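PDB 2Q01: uronate isomerase from Caulobacter crescentus, which interconverts D-glucuronate with D-fructuronate and D-galacturonate with D-tagaturonate, an isomerisation in bacterial uronate metabolism. Local coordinates for residues Ile357-Leu362 against Pro379-Gly384; Leu7-Asp12 against Val122-Phe127; Ala50-Phe55 against Ala153-Ala158; Leu14-Pro19 against Asp436-Ala441. All coordinates share one frame; numbering follows the deposited sequence.

Contact 1: Ile357-Leu362 against Pro379-Gly384; sequences IILFTL and PVLKLG. With K (potassium ion), chain E.
Leu359 O is gripped twice: Gly384 N donates to it over 2.8 Å and a water donates from 2.7 Å. The glycine N-H comes from above the carbonyl plane, and the same water also donates to Gly384 O, bridging the two segments. Three more backbone bonds precede this one: Ile357 N to Val380 O, Lys382 N to Ile357 O, and Leu359 N to Lys382 O, the last almost straight at 171°. They hold 357-359 and 381-383 in parallel register, as neighbouring strands of the TIM-barrel fold joined through helix 366-375 in a beta-alpha-beta crossover.

On the sheet face that meets this helix and helix 343-349, Ile357 and Leu381 lie side by side, CB to CD1 3.8 Å, while Leu359 CD1 crosses obliquely to Leu381 CG, also at 3.8 Å. Next along the chain, Phe360 lays one ring face over Gly384, whose CA sits 3.8 Å from the centroid in a CH-pi contact; His309 stacks on this ring too. An alanine at Phe360 would take away the ring that meets both Gly384 CA and His309, and would probably leave the segment 379-384 less firmly packed there.

Leu381 O points out to a potassium ion 2.6 Å away. Ala375 O, Tyr378 O, Asn411 OD1, Ser75 O of the second subunit and a water complete the site; Lys382 NZ donates to this water over 2.9 Å. All six ligands are formally neutral oxygens, a chemistry that suits a monovalent cation tying the strand to a neighbouring subunit.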
# COMPACT_ATOMS: atom_id res chain seq x y z
N ILE B 357 -14.09 11.70 -17.89
CA ILE B 357 -12.85 10.92 -17.86
C ILE B 357 -12.94 9.79 -16.82
O ILE B 357 -13.43 10.00 -15.71
CB ILE B 357 -11.61 11.82 -17.60
CG1 ILE B 357 -11.55 12.98 -18.60
CG2 ILE B 357 -10.31 11.02 -17.67
CD1 ILE B 357 -10.41 13.94 -18.38
N ILE B 358 -12.50 8.59 -17.18
CA ILE B 358 -12.45 7.46 -16.26
C ILE B 358 -11.01 7.02 -16.06
O ILE B 358 -10.34 6.63 -17.01
CB ILE B 358 -13.31 6.26 -16.74
CG1 ILE B 358 -14.74 6.72 -17.05
CG2 ILE B 358 -13.33 5.15 -15.69
CD1 ILE B 358 -15.61 5.64 -17.65
N LEU B 359 -10.53 7.11 -14.82
CA LEU B 359 -9.14 6.80 -14.49
C LEU B 359 -8.96 5.38 -13.96
O LEU B 359 -9.72 4.91 -13.10
CB LEU B 359 -8.59 7.77 -13.45
CG LEU B 359 -8.55 9.26 -13.74
CD1 LEU B 359 -8.21 10.00 -12.46
CD2 LEU B 359 -7.56 9.60 -14.86
N PHE B 360 -7.94 4.71 -14.48
CA PHE B 360 -7.59 3.36 -14.07
C PHE B 360 -6.18 3.41 -13.53
O PHE B 360 -5.47 4.38 -13.74
CB PHE B 360 -7.63 2.42 -15.27
CG PHE B 360 -9.01 2.04 -15.69
CD1 PHE B 360 -9.80 2.91 -16.44
CD2 PHE B 360 -9.52 0.79 -15.36
CE1 PHE B 360 -11.08 2.55 -16.82
CE2 PHE B 360 -10.80 0.42 -15.75
CZ PHE B 360 -11.58 1.31 -16.48
N THR B 361 -5.77 2.35 -12.82
CA THR B 361 -4.41 2.26 -12.32
C THR B 361 -3.91 0.81 -12.25
O THR B 361 -4.70 -0.13 -12.18
CB THR B 361 -4.26 2.96 -10.94
OG1 THR B 361 -2.91 3.41 -10.78
CG2 THR B 361 -4.64 2.05 -9.79
N LEU B 362 -2.60 0.66 -12.31
CA LEU B 362 -1.91 -0.60 -12.07
C LEU B 362 -1.16 -0.48 -10.74
O LEU B 362 -0.57 -1.44 -10.25
CB LEU B 362 -0.94 -0.87 -13.21
CG LEU B 362 -1.17 -2.03 -14.18
CD1 LEU B 362 -2.57 -2.57 -14.13
CD2 LEU B 362 -0.77 -1.65 -15.61
N PRO B 379 -15.53 17.29 -11.16
CA PRO B 379 -16.74 16.91 -11.89
C PRO B 379 -16.51 15.92 -13.04
O PRO B 379 -17.38 15.09 -13.33
CB PRO B 379 -17.23 18.24 -12.46
CG PRO B 379 -16.73 19.24 -11.52
CD PRO B 379 -15.37 18.75 -11.11
N VAL B 380 -15.33 15.98 -13.66
CA VAL B 380 -15.04 15.21 -14.87
C VAL B 380 -14.47 13.82 -14.64
O VAL B 380 -14.47 12.99 -15.55
CB VAL B 380 -14.09 16.01 -15.79
CG1 VAL B 380 -14.75 17.28 -16.25
CG2 VAL B 380 -12.79 16.33 -15.08
N LEU B 381 -13.98 13.55 -13.43
CA LEU B 381 -13.19 12.35 -13.14
C LEU B 381 -14.00 11.25 -12.49
O LEU B 381 -14.77 11.51 -11.57
CB LEU B 381 -12.02 12.71 -12.22
CG LEU B 381 -10.60 12.89 -12.78
CD1 LEU B 381 -10.55 13.33 -14.23
CD2 LEU B 381 -9.82 13.84 -11.88
N LYS B 382 -13.82 10.02 -12.94
CA LYS B 382 -14.51 8.89 -12.35
C LYS B 382 -13.48 7.79 -12.21
O LYS B 382 -12.47 7.81 -12.90
CB LYS B 382 -15.64 8.43 -13.27
CG LYS B 382 -16.99 8.28 -12.63
CD LYS B 382 -17.80 9.54 -12.73
CE LYS B 382 -19.28 9.26 -12.74
NZ LYS B 382 -20.03 10.46 -12.31
N LEU B 383 -13.72 6.82 -11.32
CA LEU B 383 -12.76 5.74 -11.11
C LEU B 383 -13.18 4.45 -11.76
O LEU B 383 -14.31 4.00 -11.59
CB LEU B 383 -12.49 5.52 -9.63
CG LEU B 383 -11.74 6.67 -8.96
CD1 LEU B 383 -11.31 6.28 -7.58
CD2 LEU B 383 -10.53 7.11 -9.79
N GLY B 384 -12.26 3.86 -12.51
CA GLY B 384 -12.49 2.57 -13.13
C GLY B 384 -12.21 1.49 -12.11
O GLY B 384 -11.55 1.75 -11.11
K K E . -16.29 12.92 -10.04
O HOH W 1 -9.52 3.49 -10.83
O HOH W 2 -18.40 12.80 -11.58

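Contact 2: Leu7-Asp12 against Val122-Phe127; sequences LSFHED and VFSQVF
The Phe9 ring has Gln125 OE1 at its edge, near the ring plane and 4.3 Å from CD2, while Ser124 OG approaches the same carbon obliquely at 3.6 Å. Farther along, the imidazole of His10 has Asp12 CA at its edge and stacks on His447 of the third subunit. Phe123 turns its ring away from the N-terminal segment, into an edge-to-face meeting with Tyr141.

What Phe123 offers here is the root of its side chain. Leu7 crosses it at about a right angle and sets CD1 on Phe123 CB at 3.8 Å; the same methyl reaches Ser124 CB at 4.1 Å. An irregular N-terminal arm thus lies along helix 114-126, which carries a wider pi-type turn at 122-126: Val122 O accepts from both Val126 N and Phe127 N, each at 3.1 Å. No hydrogen bond links the two segments.

Ser124 holds its OG in the crowded position between the backbone N and the carbonyl carbon (chi1 68°), and from there it bonds to Asn120 O one turn back, so towards Phe9 it acts as a packing surface. Past Phe9 the arm turns on itself, Asp12 N donating over 3.0 Å to His10 ND1 at 161°. Since ND1 accepts, a neutral His10 would probably carry its proton on NE2. Asp12 OD1 forms a salt bridge with Arg26.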
# COMPACT_ATOMS: atom_id res chain seq x y z
N LEU B 7 -15.31 -31.87 -9.08
CA LEU B 7 -15.34 -30.42 -9.23
C LEU B 7 -16.45 -29.89 -8.34
O LEU B 7 -17.63 -29.96 -8.68
CB LEU B 7 -15.59 -30.01 -10.69
CG LEU B 7 -14.91 -28.76 -11.28
CD1 LEU B 7 -15.29 -28.59 -12.74
CD2 LEU B 7 -15.22 -27.47 -10.53
N SER B 8 -16.06 -29.37 -7.18
CA SER B 8 -16.99 -28.78 -6.24
C SER B 8 -16.95 -27.26 -6.38
O SER B 8 -16.02 -26.60 -5.91
CB SER B 8 -16.63 -29.21 -4.81
OG SER B 8 -17.52 -28.64 -3.86
N PHE B 9 -17.96 -26.71 -7.04
CA PHE B 9 -18.07 -25.26 -7.21
C PHE B 9 -19.24 -24.72 -6.39
O PHE B 9 -20.40 -24.78 -6.83
CB PHE B 9 -18.19 -24.89 -8.69
CG PHE B 9 -17.54 -23.58 -9.04
CD1 PHE B 9 -16.21 -23.33 -8.68
CD2 PHE B 9 -18.24 -22.61 -9.73
CE1 PHE B 9 -15.60 -22.13 -9.00
CE2 PHE B 9 -17.64 -21.40 -10.06
CZ PHE B 9 -16.31 -21.16 -9.69
N HIS B 10 -18.91 -24.19 -5.22
CA HIS B 10 -19.88 -23.88 -4.16
C HIS B 10 -20.71 -22.64 -4.45
O HIS B 10 -20.24 -21.71 -5.10
CB HIS B 10 -19.14 -23.70 -2.83
CG HIS B 10 -19.99 -23.92 -1.62
ND1 HIS B 10 -20.71 -22.91 -1.03
CD2 HIS B 10 -20.21 -25.03 -0.87
CE1 HIS B 10 -21.35 -23.38 0.03
NE2 HIS B 10 -21.06 -24.66 0.14
N GLU B 11 -21.95 -22.64 -3.96
CA GLU B 11 -22.91 -21.55 -4.18
C GLU B 11 -22.49 -20.27 -3.46
O GLU B 11 -22.83 -19.18 -3.90
CB GLU B 11 -24.30 -21.92 -3.67
CG GLU B 11 -24.92 -23.18 -4.25
CD GLU B 11 -26.26 -23.51 -3.60
OE1 GLU B 11 -27.00 -24.34 -4.16
OE2 GLU B 11 -26.58 -22.92 -2.54
N ASP B 12 -21.78 -20.43 -2.35
CA ASP B 12 -21.42 -19.32 -1.47
C ASP B 12 -19.96 -18.90 -1.62
O ASP B 12 -19.38 -18.36 -0.68
CB ASP B 12 -21.69 -19.69 -0.01
CG ASP B 12 -23.17 -19.73 0.32
OD1 ASP B 12 -23.53 -20.52 1.22
OD2 ASP B 12 -23.96 -18.98 -0.30
N VAL B 122 -16.10 -21.79 -15.82
CA VAL B 122 -16.27 -22.19 -17.23
C VAL B 122 -16.49 -23.71 -17.34
O VAL B 122 -17.38 -24.16 -18.06
CB VAL B 122 -15.08 -21.73 -18.11
CG1 VAL B 122 -15.23 -22.23 -19.54
CG2 VAL B 122 -14.97 -20.22 -18.11
N PHE B 123 -15.69 -24.48 -16.61
CA PHE B 123 -15.76 -25.94 -16.65
C PHE B 123 -17.08 -26.47 -16.11
O PHE B 123 -17.67 -27.35 -16.71
CB PHE B 123 -14.60 -26.57 -15.88
CG PHE B 123 -13.25 -26.36 -16.49
CD1 PHE B 123 -12.11 -26.37 -15.70
CD2 PHE B 123 -13.10 -26.15 -17.86
CE1 PHE B 123 -10.84 -26.18 -16.25
CE2 PHE B 123 -11.85 -25.95 -18.42
CZ PHE B 123 -10.71 -25.97 -17.62
N SER B 124 -17.53 -25.91 -14.99
CA SER B 124 -18.73 -26.41 -14.31
C SER B 124 -20.04 -25.81 -14.79
O SER B 124 -21.06 -26.51 -14.84
CB SER B 124 -18.61 -26.24 -12.79
OG SER B 124 -18.63 -24.87 -12.44
N GLN B 125 -20.03 -24.52 -15.14
CA GLN B 125 -21.26 -23.83 -15.55
C GLN B 125 -21.48 -23.80 -17.06
O GLN B 125 -22.61 -23.91 -17.52
CB GLN B 125 -21.33 -22.40 -14.99
CG GLN B 125 -21.08 -22.27 -13.50
CD GLN B 125 -22.18 -22.89 -12.66
OE1 GLN B 125 -21.91 -23.70 -11.78
NE2 GLN B 125 -23.42 -22.51 -12.94
N VAL B 126 -20.41 -23.64 -17.83
CA VAL B 126 -20.54 -23.53 -19.29
C VAL B 126 -20.52 -24.92 -19.94
O VAL B 126 -21.32 -25.19 -20.84
CB VAL B 126 -19.47 -22.57 -19.92
CG1 VAL B 126 -19.71 -22.36 -21.41
CG2 VAL B 126 -19.47 -21.23 -19.21
N PHE B 127 -19.64 -25.80 -19.47
CA PHE B 127 -19.51 -27.13 -20.05
C PHE B 127 -20.16 -28.25 -19.25
O PHE B 127 -20.46 -29.31 -19.80
CB PHE B 127 -18.05 -27.48 -20.30
CG PHE B 127 -17.41 -26.65 -21.36
CD1 PHE B 127 -16.41 -25.74 -21.05
CD2 PHE B 127 -17.80 -26.78 -22.69
CE1 PHE B 127 -15.82 -24.97 -22.03
CE2 PHE B 127 -17.21 -26.01 -23.69
CZ PHE B 127 -16.22 -25.11 -23.36

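Contact 3: Ala50-Phe55 against Ala153-Ala158; sequences ATNAPF and AFRPRA
Asn52 leaves helix 47-51 with a positive phi (56°) and holds CG anti to its backbone N (chi1 -154°), which carries the amide across to the start of helix 156-162. There OD1 takes the N-H of Arg157 over 2.9 Å, nearly straight, with the donor above the carbonyl plane, so an amide group in the first turn of the helix is satisfied from a distant part of the chain. Arg155, at the N-cap position, bends at chi2 and chi3 and folds its guanidinium back onto Asn52 O: NE donates over 2.9 Å, almost along the C=O axis, and NH2 adds a weak bond at 3.2 Å.

The exit of one helix is thus fastened to the entry of another, and the strands nearby in sequence, 37-39 and 165-169, are neighbours in a parallel sheet of the TIM-barrel fold. Pro54 CG covers one face of the Arg155 guanidinium, 3.8 Å from NE. A leucine at Arg155 would have no N-H to offer Asn52 O and would probably loosen the turn that follows helix 47-51.

Arg157, extended from CG to NE, crosses Asn52 obliquely, its guanidinium 16° from the plane of the amide and with Asn52 CB over one face; its NE bonds to Phe49 O. Pro156 pushes its ring into the turn, CD lying 3.3 Å from Asn52 OD1 and 3.4 Å from Ala53 O. At the far end Phe55 and Pro156 meet tip to tip, CE2 to CG 3.9 Å, and a water bridges Phe55 N to Phe154 O, donating to the latter over 2.7 Å.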
# COMPACT_ATOMS: atom_id res chain seq x y z
N ALA B 50 -19.51 -11.55 -36.47
CA ALA B 50 -19.88 -11.18 -37.82
C ALA B 50 -19.94 -12.41 -38.73
O ALA B 50 -20.84 -12.53 -39.56
CB ALA B 50 -18.93 -10.13 -38.39
N THR B 51 -18.98 -13.31 -38.55
CA THR B 51 -18.94 -14.54 -39.34
C THR B 51 -19.74 -15.66 -38.67
O THR B 51 -20.33 -16.50 -39.36
CB THR B 51 -17.49 -15.04 -39.60
OG1 THR B 51 -16.89 -15.47 -38.38
CG2 THR B 51 -16.64 -13.94 -40.23
N ASN B 52 -19.77 -15.64 -37.34
CA ASN B 52 -20.35 -16.70 -36.50
C ASN B 52 -19.78 -18.10 -36.75
O ASN B 52 -20.49 -19.11 -36.70
CB ASN B 52 -21.89 -16.69 -36.53
CG ASN B 52 -22.50 -17.27 -35.26
OD1 ASN B 52 -21.95 -17.15 -34.17
ND2 ASN B 52 -23.66 -17.90 -35.41
N ALA B 53 -18.48 -18.15 -37.01
CA ALA B 53 -17.76 -19.40 -37.21
C ALA B 53 -17.48 -20.03 -35.85
O ALA B 53 -17.22 -19.31 -34.89
CB ALA B 53 -16.47 -19.14 -37.96
N PRO B 54 -17.54 -21.38 -35.76
CA PRO B 54 -17.25 -22.04 -34.49
C PRO B 54 -15.77 -21.97 -34.10
O PRO B 54 -14.91 -21.87 -34.97
CB PRO B 54 -17.63 -23.50 -34.75
CG PRO B 54 -18.40 -23.50 -36.03
CD PRO B 54 -17.88 -22.35 -36.81
N PHE B 55 -15.50 -22.02 -32.80
CA PHE B 55 -14.14 -22.20 -32.29
C PHE B 55 -13.72 -23.66 -32.52
O PHE B 55 -14.57 -24.54 -32.70
CB PHE B 55 -14.06 -21.84 -30.81
CG PHE B 55 -14.58 -20.45 -30.49
CD1 PHE B 55 -13.78 -19.33 -30.71
CD2 PHE B 55 -15.85 -20.27 -29.95
CE1 PHE B 55 -14.25 -18.04 -30.41
CE2 PHE B 55 -16.33 -18.99 -29.65
CZ PHE B 55 -15.53 -17.88 -29.88
N ALA B 153 -24.95 -24.71 -30.12
CA ALA B 153 -25.14 -24.00 -28.86
C ALA B 153 -23.88 -23.26 -28.41
O ALA B 153 -23.93 -22.44 -27.48
CB ALA B 153 -25.61 -24.97 -27.78
N PHE B 154 -22.76 -23.55 -29.07
CA PHE B 154 -21.48 -22.93 -28.76
C PHE B 154 -20.95 -22.06 -29.91
O PHE B 154 -19.76 -21.77 -29.98
CB PHE B 154 -20.46 -23.99 -28.33
CG PHE B 154 -20.69 -24.52 -26.94
CD1 PHE B 154 -21.64 -25.52 -26.70
CD2 PHE B 154 -19.95 -24.04 -25.87
CE1 PHE B 154 -21.85 -26.02 -25.41
CE2 PHE B 154 -20.16 -24.52 -24.57
CZ PHE B 154 -21.10 -25.52 -24.35
N ARG B 155 -21.84 -21.66 -30.81
CA ARG B 155 -21.55 -20.64 -31.80
C ARG B 155 -21.47 -19.32 -31.04
O ARG B 155 -22.24 -19.11 -30.10
CB ARG B 155 -22.65 -20.57 -32.86
CG ARG B 155 -22.87 -21.86 -33.64
CD ARG B 155 -21.65 -22.24 -34.47
NE ARG B 155 -21.67 -21.62 -35.79
CZ ARG B 155 -21.92 -22.28 -36.92
NH1 ARG B 155 -22.16 -23.58 -36.89
NH2 ARG B 155 -21.92 -21.64 -38.07
N PRO B 156 -20.53 -18.44 -31.42
CA PRO B 156 -20.34 -17.12 -30.79
C PRO B 156 -21.62 -16.33 -30.50
O PRO B 156 -21.79 -15.84 -29.38
CB PRO B 156 -19.46 -16.38 -31.79
CG PRO B 156 -18.63 -17.47 -32.40
CD PRO B 156 -19.51 -18.68 -32.47
N ARG B 157 -22.50 -16.22 -31.50
CA ARG B 157 -23.78 -15.52 -31.34
C ARG B 157 -24.72 -16.22 -30.36
O ARG B 157 -25.41 -15.57 -29.57
CB ARG B 157 -24.49 -15.38 -32.69
CG ARG B 157 -23.87 -14.37 -33.63
CD ARG B 157 -24.70 -14.25 -34.91
NE ARG B 157 -24.11 -13.30 -35.84
CZ ARG B 157 -24.55 -13.08 -37.07
NH1 ARG B 157 -25.60 -13.74 -37.55
NH2 ARG B 157 -23.95 -12.18 -37.84
N ALA B 158 -24.74 -17.55 -30.42
CA ALA B 158 -25.57 -18.37 -29.54
C ALA B 158 -25.12 -18.28 -28.09
O ALA B 158 -25.95 -18.27 -27.18
CB ALA B 158 -25.57 -19.81 -30.01
O HOH W 3 -17.67 -23.06 -31.02

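Contact 4: Leu14-Pro19 against Asp436-Ala441; sequences LFPSDP and DSAFLA
Pro16 and Ala438 point at each other in a loop-against-helix contact of this TIM-barrel protein, which sets the loop leading into helix 19-30 against the long helix 425-445 and so joins the N-terminal part of the chain to one of its last helices. The proline ring presents its CD edge to the methyl: CD lies 3.7 Å from Ala438 CB, and CG follows at 4.1 Å. Because alanine ends at CB, the two backbones come close, with Phe15 CA 5.2 Å from Ala438 CA.

Phe15 starts off to one side. With CG anti to its carbonyl carbon (chi1 -60°), the ring swings towards the helix so that CE1 reaches Ser437 CB at 4.1 Å, an oblique approach; Ala25 of helix 19-30 also packs against this side chain. Ser437 takes part through its carbon alone, since its OG, likewise anti to the carbonyl carbon (chi1 -67°), bonds back to Arg433 O within its own helix. The joint is therefore apolar and has no hydrogen bond across it.

Several of the loop's polar groups have partners outside this joint. Arg22 donates to both Phe15 O and Pro16 O, and Asp18, the N-cap of helix 19-30, bonds through OD2 to Ser17 OG of the second subunit, while Ser17 OG bonds to Asp18 OD2 of the third. The helix start would probably favour a charged carboxylate there. Leu14 has a positive phi (72°); its carbonyl faces the helix, and its O rests 3.8 Å from Ala438 CB.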
# COMPACT_ATOMS: atom_id res chain seq x y z
N LEU B 14 -16.65 -16.82 -2.55
CA LEU B 14 -16.26 -15.40 -2.47
C LEU B 14 -16.98 -14.56 -1.39
O LEU B 14 -16.61 -13.41 -1.15
CB LEU B 14 -16.29 -14.71 -3.85
CG LEU B 14 -15.63 -15.43 -5.05
CD1 LEU B 14 -15.97 -14.76 -6.36
CD2 LEU B 14 -14.14 -15.53 -4.89
N PHE B 15 -18.00 -15.13 -0.75
CA PHE B 15 -18.67 -14.48 0.38
C PHE B 15 -17.84 -14.74 1.63
O PHE B 15 -17.19 -15.78 1.72
CB PHE B 15 -20.09 -15.02 0.58
CG PHE B 15 -21.00 -14.82 -0.60
CD1 PHE B 15 -20.88 -13.70 -1.43
CD2 PHE B 15 -22.01 -15.74 -0.87
CE1 PHE B 15 -21.72 -13.52 -2.53
CE2 PHE B 15 -22.87 -15.57 -1.96
CZ PHE B 15 -22.72 -14.46 -2.79
N PRO B 16 -17.86 -13.80 2.61
CA PRO B 16 -17.08 -13.99 3.83
C PRO B 16 -17.59 -15.20 4.62
O PRO B 16 -18.74 -15.60 4.45
CB PRO B 16 -17.34 -12.71 4.63
CG PRO B 16 -17.83 -11.72 3.63
CD PRO B 16 -18.59 -12.52 2.63
N SER B 17 -16.74 -15.77 5.47
CA SER B 17 -17.12 -16.97 6.21
C SER B 17 -18.09 -16.68 7.35
O SER B 17 -18.94 -17.53 7.68
CB SER B 17 -15.89 -17.70 6.73
OG SER B 17 -16.25 -18.96 7.29
N ASP B 18 -17.97 -15.49 7.94
CA ASP B 18 -18.87 -15.02 8.99
C ASP B 18 -20.33 -15.07 8.54
O ASP B 18 -20.71 -14.34 7.62
CB ASP B 18 -18.51 -13.60 9.40
CG ASP B 18 -19.46 -13.05 10.45
OD1 ASP B 18 -19.28 -13.37 11.65
OD2 ASP B 18 -20.39 -12.30 10.07
N PRO B 19 -21.14 -15.91 9.22
CA PRO B 19 -22.47 -16.32 8.75
C PRO B 19 -23.48 -15.18 8.65
O PRO B 19 -24.33 -15.21 7.76
CB PRO B 19 -22.92 -17.35 9.80
CG PRO B 19 -21.67 -17.73 10.54
CD PRO B 19 -20.81 -16.52 10.52
N ASP B 436 -18.52 -7.50 -4.64
CA ASP B 436 -19.32 -6.31 -4.33
C ASP B 436 -20.40 -6.62 -3.30
O ASP B 436 -20.67 -5.79 -2.42
CB ASP B 436 -19.98 -5.73 -5.59
CG ASP B 436 -18.98 -5.00 -6.50
OD1 ASP B 436 -19.42 -4.51 -7.56
OD2 ASP B 436 -17.78 -4.91 -6.16
N SER B 437 -21.02 -7.80 -3.41
CA SER B 437 -21.99 -8.26 -2.42
C SER B 437 -21.36 -8.47 -1.05
O SER B 437 -21.93 -8.07 -0.05
CB SER B 437 -22.67 -9.55 -2.88
OG SER B 437 -23.48 -9.29 -4.00
N ALA B 438 -20.17 -9.08 -1.03
CA ALA B 438 -19.40 -9.30 0.20
C ALA B 438 -19.00 -8.00 0.90
O ALA B 438 -19.08 -7.91 2.13
CB ALA B 438 -18.17 -10.13 -0.10
N PHE B 439 -18.59 -7.01 0.11
CA PHE B 439 -18.15 -5.73 0.66
C PHE B 439 -19.30 -4.93 1.27
O PHE B 439 -19.18 -4.43 2.38
CB PHE B 439 -17.43 -4.89 -0.41
CG PHE B 439 -17.07 -3.51 0.05
CD1 PHE B 439 -16.05 -3.31 0.98
CD2 PHE B 439 -17.77 -2.40 -0.43
CE1 PHE B 439 -15.72 -2.02 1.42
CE2 PHE B 439 -17.45 -1.11 -0.00
CZ PHE B 439 -16.43 -0.93 0.93
N LEU B 440 -20.40 -4.82 0.52
CA LEU B 440 -21.63 -4.21 1.00
C LEU B 440 -22.20 -4.90 2.24
O LEU B 440 -22.68 -4.24 3.16
CB LEU B 440 -22.67 -4.20 -0.12
CG LEU B 440 -22.92 -2.96 -0.99
CD1 LEU B 440 -21.77 -1.98 -0.96
CD2 LEU B 440 -23.25 -3.37 -2.41
N ALA B 441 -22.14 -6.24 2.25
CA ALA B 441 -22.57 -7.06 3.39
C ALA B 441 -21.80 -6.76 4.67
O ALA B 441 -22.37 -6.79 5.75
CB ALA B 441 -22.43 -8.51 3.07

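From the N terminus, contact 2 opens first at 7-12 and contact 4 straight after it at 14-19; contact 3 opens at 50-55. Contact 2 closes at 122-127 and contact 3 at 153-158, so these two cross, and contact 2 also crosses contact 4. Contact 1 opens and closes late, between 357 and 384, as a short strand-helix-strand loop. Contact 4 closes last, at 436-441, and encloses contacts 1 and 3. Contacts 2 and 3 touch through Phe127 CE2 and Phe154 CE2, 3.4 Å apart. Three contacts thus tie helices and loops outside the barrel strands, contacts 2 and 4 near the third subunit, while contact 1 joins two strands of the barrel itself.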